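Local atomic coordinates of glutamate racemase (Francisella tularensis subsp. tularensis, PDB entry 3OUT), a protein that belongs to the Asp/Glu/hydantoin racemase family and is built from alpha/beta domains with parallel sheets, with D-glutamic acid bound in a pocket. Residues L111-V116 / N138-S143; K177-L182 / L200-I205. All coordinates share one frame; numbering follows the deposited sequence.

Contact 1 of 2, residues L111-V116 / N138-S143; sequences LNTVGV and NIEVYS
Thr113 and Glu140 pair on two parallel strands; their side chains bond directly, while the backbone of Glu140 bonds to Asn112 and Val114, the residues flanking Thr113. The backbone bonds form a ladder: Glu140 N gives to Asn112 O (2.9 Å), Val114 N to Glu140 O, Tyr142 N to Val114 O, and Val116 N to Tyr142 O. The last is the most bent, 151° at the hydrogen. Several carbonyls also receive a CA-H from across the gap; Gly115 CA lies 3.2 Å from Tyr142 O. Where the ladder begins, a water donates to both Asn112 O and Asn138 O, extending the join ahead of the first direct bond.

Among side chains, the polar link is the hydroxyl Thr113 OG1, which donates to Glu140 OE1 at 2.8 Å. It meets that oxygen on the anti side, 29° out of the carboxylate plane. With OG1 beside the backbone N (chi1 -53°), CG2 lies anti to that N and meets the edge of the Tyr142 ring, near its plane, 3.9 Å from CE2.

The opposite face is mostly apolar, Ser143 being the exception. Val114 CG2 touches Ile139 CG2 at 3.9 Å, and farther along Val116 CG2 meets Val141 CG1 at 4.1 Å. Ile139 also lays CG1 against Leu111 O, 3.3 Å away.

This is the edge of a four-stranded parallel sheet: 140-145 is outermost within the chain, and 113-118 has strand 181-184 on its other flank. Helix 127-135 covers the valine face through Tyr128, Ile132 and His133, with Ile123 of helix 120-125 against Val116 and Ser143.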
ATOM      1  N   LEU B 111     -26.442 -32.205  -2.115  1.00 15.14           N
ATOM      2  CA  LEU B 111     -27.573 -31.721  -2.863  1.00 14.74           C
ATOM      3  C   LEU B 111     -27.367 -31.973  -4.342  1.00 14.29           C
ATOM      4  O   LEU B 111     -26.264 -32.278  -4.754  1.00 14.49           O
ATOM      5  CB  LEU B 111     -27.764 -30.228  -2.583  1.00 14.14           C
ATOM      6  CG  LEU B 111     -28.002 -29.946  -1.101  1.00 14.94           C
ATOM      7  CD1 LEU B 111     -28.128 -28.431  -0.886  1.00 13.59           C
ATOM      8  CD2 LEU B 111     -29.239 -30.673  -0.539  1.00 15.72           C
ATOM      9  N   ASN B 112     -28.423 -31.828  -5.122  1.00 14.42           N
ATOM     10  CA  ASN B 112     -28.379 -31.967  -6.562  1.00 14.57           C
ATOM     11  C   ASN B 112     -28.258 -30.633  -7.305  1.00 13.18           C
ATOM     12  O   ASN B 112     -27.628 -30.555  -8.363  1.00 11.83           O
ATOM     13  CB  ASN B 112     -29.669 -32.637  -7.021  1.00 16.84           C
ATOM     14  CG  ASN B 112     -29.931 -33.913  -6.274  1.00 21.62           C
ATOM     15  OD1 ASN B 112     -30.957 -34.048  -5.583  1.00 30.10           O
ATOM     16  ND2 ASN B 112     -29.001 -34.841  -6.371  1.00 22.57           N
ATOM     17  N   THR B 113     -28.855 -29.583  -6.727  1.00 13.82           N
ATOM     18  CA  THR B 113     -28.943 -28.275  -7.379  1.00 13.86           C
ATOM     19  C   THR B 113     -28.732 -27.173  -6.325  1.00 13.72           C
ATOM     20  O   THR B 113     -29.444 -27.125  -5.329  1.00 14.04           O
ATOM     21  CB  THR B 113     -30.323 -28.123  -8.036  1.00 15.15           C
ATOM     22  OG1 THR B 113     -30.562 -29.256  -8.899  1.00 15.71           O
ATOM     23  CG2 THR B 113     -30.351 -26.874  -8.839  1.00 15.58           C
ATOM     24  N   VAL B 114     -27.679 -26.357  -6.514  1.00 12.60           N
ATOM     25  CA  VAL B 114     -27.250 -25.365  -5.506  1.00 12.73           C
ATOM     26  C   VAL B 114     -27.107 -24.005  -6.182  1.00 11.10           C
ATOM     27  O   VAL B 114     -26.601 -23.909  -7.301  1.00 11.89           O
ATOM     28  CB  VAL B 114     -25.875 -25.777  -4.904  1.00 12.47           C
ATOM     29  CG1 VAL B 114     -25.369 -24.727  -3.843  1.00 15.05           C
ATOM     30  CG2 VAL B 114     -26.006 -27.126  -4.228  1.00 14.96           C
ATOM     31  N   GLY B 115     -27.586 -22.956  -5.512  1.00 11.28           N
ATOM     32  CA  GLY B 115     -27.314 -21.598  -5.904  1.00 10.82           C
ATOM     33  C   GLY B 115     -26.251 -20.979  -5.020  1.00  9.99           C
ATOM     34  O   GLY B 115     -26.118 -21.320  -3.858  1.00 10.00           O
ATOM     35  N   VAL B 116     -25.510 -20.043  -5.599  1.00 10.29           N
ATOM     36  CA  VAL B 116     -24.482 -19.251  -4.876  1.00 10.36           C
ATOM     37  C   VAL B 116     -24.608 -17.777  -5.237  1.00  9.72           C
ATOM     38  O   VAL B 116     -24.674 -17.410  -6.410  1.00  9.62           O
ATOM     39  CB  VAL B 116     -23.073 -19.712  -5.258  1.00 11.48           C
ATOM     40  CG1 VAL B 116     -22.001 -18.990  -4.412  1.00 10.13           C
ATOM     41  CG2 VAL B 116     -22.939 -21.206  -5.000  1.00 13.19           C
ATOM     42  N   ASN B 138     -21.326 -33.574 -10.788  1.00 14.93           N
ATOM     43  CA  ASN B 138     -22.668 -33.566 -11.339  1.00 15.58           C
ATOM     44  C   ASN B 138     -23.684 -32.732 -10.574  1.00 14.92           C
ATOM     45  O   ASN B 138     -24.837 -32.639 -11.003  1.00 15.70           O
ATOM     46  CB  ASN B 138     -23.133 -34.998 -11.530  1.00 16.36           C
ATOM     47  CG  ASN B 138     -22.398 -35.654 -12.685  1.00 19.77           C
ATOM     48  OD1 ASN B 138     -22.305 -35.094 -13.798  1.00 26.24           O
ATOM     49  ND2 ASN B 138     -21.830 -36.792 -12.424  1.00 23.08           N
ATOM     50  N   ILE B 139     -23.245 -32.081  -9.492  1.00 13.43           N
ATOM     51  CA  ILE B 139     -24.076 -31.085  -8.808  1.00 12.53           C
ATOM     52  C   ILE B 139     -24.221 -29.885  -9.749  1.00 13.32           C
ATOM     53  O   ILE B 139     -23.234 -29.376 -10.326  1.00 13.32           O
ATOM     54  CB  ILE B 139     -23.497 -30.665  -7.443  1.00 12.33           C
ATOM     55  CG1 ILE B 139     -23.440 -31.852  -6.480  1.00 12.57           C
ATOM     56  CG2 ILE B 139     -24.327 -29.518  -6.867  1.00 11.22           C
ATOM     57  CD1 ILE B 139     -22.738 -31.584  -5.174  1.00 15.90           C
ATOM     58  N   GLU B 140     -25.454 -29.431  -9.911  1.00 12.55           N
ATOM     59  CA  GLU B 140     -25.765 -28.283 -10.743  1.00 12.45           C
ATOM     60  C   GLU B 140     -25.550 -27.069  -9.872  1.00 11.82           C
ATOM     61  O   GLU B 140     -26.184 -26.952  -8.821  1.00 11.64           O
ATOM     62  CB  GLU B 140     -27.236 -28.326 -11.200  1.00 12.74           C
ATOM     63  CG  GLU B 140     -27.517 -29.446 -12.123  1.00 17.68           C
ATOM     64  CD  GLU B 140     -28.985 -29.597 -12.444  1.00 23.35           C
ATOM     65  OE1 GLU B 140     -29.866 -29.174 -11.651  1.00 27.53           O
ATOM     66  OE2 GLU B 140     -29.259 -30.171 -13.501  1.00 25.11           O
ATOM     67  N   VAL B 141     -24.647 -26.190 -10.300  1.00 10.92           N
ATOM     68  CA  VAL B 141     -24.329 -24.952  -9.553  1.00 11.05           C
ATOM     69  C   VAL B 141     -24.665 -23.702 -10.372  1.00 10.90           C
ATOM     70  O   VAL B 141     -24.177 -23.538 -11.480  1.00 13.46           O
ATOM     71  CB  VAL B 141     -22.860 -24.909  -9.125  1.00 10.92           C
ATOM     72  CG1 VAL B 141     -22.582 -23.621  -8.281  1.00 10.00           C
ATOM     73  CG2 VAL B 141     -22.467 -26.157  -8.336  1.00 10.31           C
ATOM     74  N   TYR B 142     -25.570 -22.886  -9.833  1.00 11.19           N
ATOM     75  CA  TYR B 142     -25.969 -21.616 -10.436  1.00 11.90           C
ATOM     76  C   TYR B 142     -25.422 -20.469  -9.570  1.00 12.04           C
ATOM     77  O   TYR B 142     -25.652 -20.427  -8.365  1.00 12.45           O
ATOM     78  CB  TYR B 142     -27.478 -21.527 -10.482  1.00 12.85           C
ATOM     79  CG  TYR B 142     -28.097 -22.516 -11.442  1.00 15.96           C
ATOM     80  CD1 TYR B 142     -28.112 -22.270 -12.818  1.00 18.37           C
ATOM     81  CD2 TYR B 142     -28.660 -23.667 -10.964  1.00 17.40           C
ATOM     82  CE1 TYR B 142     -28.710 -23.181 -13.696  1.00 21.15           C
ATOM     83  CE2 TYR B 142     -29.250 -24.590 -11.817  1.00 20.70           C
ATOM     84  CZ  TYR B 142     -29.274 -24.341 -13.170  1.00 21.98           C
ATOM     85  OH  TYR B 142     -29.895 -25.278 -13.974  1.00 27.18           O
ATOM     86  N   SER B 143     -24.679 -19.578 -10.200  1.00 12.28           N
ATOM     87  CA  SER B 143     -23.995 -18.519  -9.478  1.00 12.51           C
ATOM     88  C   SER B 143     -24.380 -17.161 -10.023  1.00 13.43           C
ATOM     89  O   SER B 143     -24.500 -16.985 -11.253  1.00 13.83           O
ATOM     90  CB  SER B 143     -22.494 -18.703  -9.635  1.00 12.71           C
ATOM     91  OG  SER B 143     -22.030 -19.937  -9.101  1.00 13.30           O
TER
HETATM   92  O   HOH W   1     -27.419 -32.908 -10.169  1.00 27.90           O

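Contact 2 of 2, residues K177-L182 / L200-I205; sequences KNIQAL and LDVKLI
Leu182 is the main bump here, covered by Leu200, Val202 and Leu204 together. Its CB is touched by Leu204 CD2 (3.9 Å) and by Val202 CG2 (4.0 Å), while its CD2 reaches Leu200 CD2. The Leu204 side chain lies beside it, pointing the same way; that of Leu200 crosses it at about a right angle.

Ile179 comes at the same cluster from earlier in the chain. Its CG1 stands between the backbone N and the carbonyl carbon (chi1 78°), and CD1 beyond it nestles against Leu200 CD2 at 3.9 Å and Val202 CG2. Val202 CG2 thus touches both Ile179 CD1 and Leu182 CB, while CG1 lies against Ile179 O.

On the other face Ile205 CG1 lies 3.9 Å from Ala181 CB, with Lys203 CE also near that methyl.

Two backbone bonds fix the register, Leu182 N to Lys203 O (2.9 Å, 164° at the hydrogen) and Ile205 N to Leu182 O. Ahead of them the two segments are joined through a water that bridges Gln180 O and Lys203 N.

The two strands and helix 193-199 make a beta-alpha-beta unit; Ile196 of that helix packs on Leu182 and Leu204, and strand 113-118 lies on the far flank of 181-184.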
ATOM      1  N   LYS B 177     -34.670 -21.916 -11.593  1.00 24.48           N
ATOM      2  CA  LYS B 177     -33.540 -22.864 -11.540  1.00 24.07           C
ATOM      3  C   LYS B 177     -33.767 -24.050 -10.610  1.00 22.78           C
ATOM      4  O   LYS B 177     -32.942 -24.966 -10.588  1.00 23.22           O
ATOM      5  CB  LYS B 177     -32.232 -22.160 -11.096  1.00 23.90           C
ATOM      6  CG  LYS B 177     -31.782 -20.951 -11.936  1.00 25.53           C
ATOM      7  CD  LYS B 177     -31.650 -21.292 -13.420  1.00 28.15           C
ATOM      8  CE  LYS B 177     -30.849 -20.250 -14.199  1.00 29.84           C
ATOM      9  NZ  LYS B 177     -31.646 -19.047 -14.567  1.00 29.28           N
ATOM     10  N   ASN B 178     -34.845 -24.030  -9.829  1.00 22.07           N
ATOM     11  CA  ASN B 178     -35.166 -25.106  -8.910  1.00 22.04           C
ATOM     12  C   ASN B 178     -33.990 -25.450  -7.974  1.00 19.96           C
ATOM     13  O   ASN B 178     -33.658 -26.626  -7.741  1.00 18.77           O
ATOM     14  CB  ASN B 178     -35.620 -26.357  -9.691  1.00 22.88           C
ATOM     15  CG  ASN B 178     -36.771 -26.075 -10.635  1.00 27.69           C
ATOM     16  OD1 ASN B 178     -37.818 -25.568 -10.216  1.00 34.85           O
ATOM     17  ND2 ASN B 178     -36.587 -26.398 -11.925  1.00 32.28           N
ATOM     18  N   ILE B 179     -33.356 -24.423  -7.412  1.00 17.40           N
ATOM     19  CA  ILE B 179     -32.287 -24.684  -6.439  1.00 15.67           C
ATOM     20  C   ILE B 179     -32.834 -25.251  -5.117  1.00 14.72           C
ATOM     21  O   ILE B 179     -33.936 -24.887  -4.650  1.00 15.20           O
ATOM     22  CB  ILE B 179     -31.360 -23.425  -6.208  1.00 14.72           C
ATOM     23  CG1 ILE B 179     -32.010 -22.389  -5.301  1.00 15.39           C
ATOM     24  CG2 ILE B 179     -30.927 -22.821  -7.545  1.00 15.37           C
ATOM     25  CD1 ILE B 179     -31.082 -21.095  -5.062  1.00 13.96           C
ATOM     26  N   GLN B 180     -32.049 -26.125  -4.486  1.00 14.55           N
ATOM     27  CA  GLN B 180     -32.377 -26.706  -3.184  1.00 14.37           C
ATOM     28  C   GLN B 180     -31.873 -25.909  -1.993  1.00 13.20           C
ATOM     29  O   GLN B 180     -32.356 -26.066  -0.869  1.00 13.28           O
ATOM     30  CB  GLN B 180     -31.861 -28.128  -3.127  1.00 14.31           C
ATOM     31  CG  GLN B 180     -32.579 -29.062  -4.109  1.00 16.18           C
ATOM     32  CD  GLN B 180     -31.908 -30.402  -4.227  1.00 21.38           C
ATOM     33  OE1 GLN B 180     -30.741 -30.499  -4.617  1.00 17.39           O
ATOM     34  NE2 GLN B 180     -32.647 -31.462  -3.884  1.00 22.70           N
ATOM     35  N   ALA B 181     -30.858 -25.077  -2.237  1.00 12.37           N
ATOM     36  CA  ALA B 181     -30.303 -24.218  -1.196  1.00 11.16           C
ATOM     37  C   ALA B 181     -29.548 -23.094  -1.896  1.00 10.27           C
ATOM     38  O   ALA B 181     -29.135 -23.217  -3.071  1.00 11.70           O
ATOM     39  CB  ALA B 181     -29.327 -24.977  -0.293  1.00 11.42           C
ATOM     40  N   LEU B 182     -29.408 -21.998  -1.185  1.00 11.25           N
ATOM     41  CA  LEU B 182     -28.687 -20.821  -1.667  1.00 10.18           C
ATOM     42  C   LEU B 182     -27.551 -20.549  -0.680  1.00  9.43           C
ATOM     43  O   LEU B 182     -27.798 -20.253   0.506  1.00 10.64           O
ATOM     44  CB  LEU B 182     -29.605 -19.595  -1.724  1.00 10.73           C
ATOM     45  CG  LEU B 182     -28.917 -18.328  -2.274  1.00 12.23           C
ATOM     46  CD1 LEU B 182     -28.516 -18.395  -3.766  1.00 12.43           C
ATOM     47  CD2 LEU B 182     -29.772 -17.079  -2.056  1.00 12.91           C
ATOM     48  N   LEU B 200     -36.801 -15.449  -2.243  1.00 24.48           N
ATOM     49  CA  LEU B 200     -36.402 -16.752  -2.704  1.00 24.84           C
ATOM     50  C   LEU B 200     -36.529 -17.707  -1.545  1.00 25.37           C
ATOM     51  O   LEU B 200     -35.666 -17.781  -0.674  1.00 25.19           O
ATOM     52  CB  LEU B 200     -34.967 -16.678  -3.245  1.00 24.74           C
ATOM     53  CG  LEU B 200     -34.470 -17.870  -4.032  1.00 26.61           C
ATOM     54  CD1 LEU B 200     -35.283 -17.982  -5.330  1.00 26.72           C
ATOM     55  CD2 LEU B 200     -32.974 -17.731  -4.319  1.00 24.98           C
ATOM     56  N   ASP B 201     -37.632 -18.435  -1.544  1.00 25.44           N
ATOM     57  CA  ASP B 201     -38.015 -19.306  -0.449  1.00 26.20           C
ATOM     58  C   ASP B 201     -37.288 -20.652  -0.513  1.00 25.09           C
ATOM     59  O   ASP B 201     -37.862 -21.688  -0.875  1.00 26.00           O
ATOM     60  CB  ASP B 201     -39.535 -19.508  -0.505  1.00 27.07           C
ATOM     61  CG  ASP B 201     -40.068 -20.220   0.710  1.00 31.04           C
ATOM     62  OD1 ASP B 201     -39.515 -20.020   1.827  1.00 35.54           O
ATOM     63  OD2 ASP B 201     -41.055 -20.988   0.545  1.00 38.64           O
ATOM     64  N   VAL B 202     -35.991 -20.628  -0.208  1.00 23.04           N
ATOM     65  CA  VAL B 202     -35.182 -21.846  -0.160  1.00 20.48           C
ATOM     66  C   VAL B 202     -34.259 -21.816   1.041  1.00 19.25           C
ATOM     67  O   VAL B 202     -34.082 -20.760   1.649  1.00 18.96           O
ATOM     68  CB  VAL B 202     -34.362 -22.016  -1.455  1.00 20.68           C
ATOM     69  CG1 VAL B 202     -35.269 -22.084  -2.651  1.00 21.55           C
ATOM     70  CG2 VAL B 202     -33.376 -20.890  -1.614  1.00 20.96           C
ATOM     71  N   LYS B 203     -33.679 -22.962   1.390  1.00 17.86           N
ATOM     72  CA  LYS B 203     -32.759 -23.062   2.508  1.00 18.20           C
ATOM     73  C   LYS B 203     -31.563 -22.128   2.257  1.00 16.03           C
ATOM     74  O   LYS B 203     -30.947 -22.221   1.213  1.00 15.11           O
ATOM     75  CB  LYS B 203     -32.281 -24.504   2.674  1.00 19.92           C
ATOM     76  CG  LYS B 203     -31.215 -24.754   3.760  1.00 23.66           C
ATOM     77  CD  LYS B 203     -31.032 -26.277   4.077  1.00 28.22           C
ATOM     78  CE  LYS B 203     -29.897 -27.008   3.257  1.00 32.46           C
ATOM     79  NZ  LYS B 203     -29.974 -28.549   3.177  1.00 31.18           N
ATOM     80  N   LEU B 204     -31.294 -21.235   3.203  1.00 15.03           N
ATOM     81  CA  LEU B 204     -30.128 -20.338   3.088  1.00 14.10           C
ATOM     82  C   LEU B 204     -28.957 -20.878   3.901  1.00 14.66           C
ATOM     83  O   LEU B 204     -29.095 -21.186   5.090  1.00 16.00           O
ATOM     84  CB  LEU B 204     -30.498 -18.910   3.515  1.00 14.48           C
ATOM     85  CG  LEU B 204     -31.749 -18.322   2.854  1.00 13.91           C
ATOM     86  CD1 LEU B 204     -32.059 -16.884   3.389  1.00 16.13           C
ATOM     87  CD2 LEU B 204     -31.660 -18.296   1.359  1.00 12.49           C
ATOM     88  N   ILE B 205     -27.779 -20.965   3.274  1.00 12.59           N
ATOM     89  CA  ILE B 205     -26.611 -21.539   3.889  1.00 13.61           C
ATOM     90  C   ILE B 205     -25.631 -20.426   4.277  1.00 13.43           C
ATOM     91  O   ILE B 205     -25.139 -19.691   3.418  1.00 12.59           O
ATOM     92  CB  ILE B 205     -25.882 -22.502   2.922  1.00 13.80           C
ATOM     93  CG1 ILE B 205     -26.800 -23.614   2.411  1.00 17.69           C
ATOM     94  CG2 ILE B 205     -24.557 -23.060   3.530  1.00 13.49           C
ATOM     95  CD1 ILE B 205     -27.324 -24.487   3.463  1.00 16.60           C
TER
HETATM   96  O   HOH W   2     -34.762 -25.352   0.206  1.00 28.26           O

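How the contacts relate
From the N terminus the chain first builds most of the other sheet (strands 10-14 to 97-99), then enters strand 113-118, passes helices 120-125 and 127-135, and returns at 140-145, where contact 1 closes the loop. It continues through helices 149-154 and 161-171 to 177-182; helix 193-199 then leads to 200-205 and contact 2 closes. The loops follow in series, neither nesting nor crossing. They meet because strands 113-118 and 181-184 are neighbours in the sheet: Gly115 N lies 2.9 Å from Ala181 O, and Gln180 OE1 accepts from Asn112 N. Tyr142 also packs on Lys177. Together the contacts join all four strands, in the order 140-145, 113-118, 181-184, 203-205.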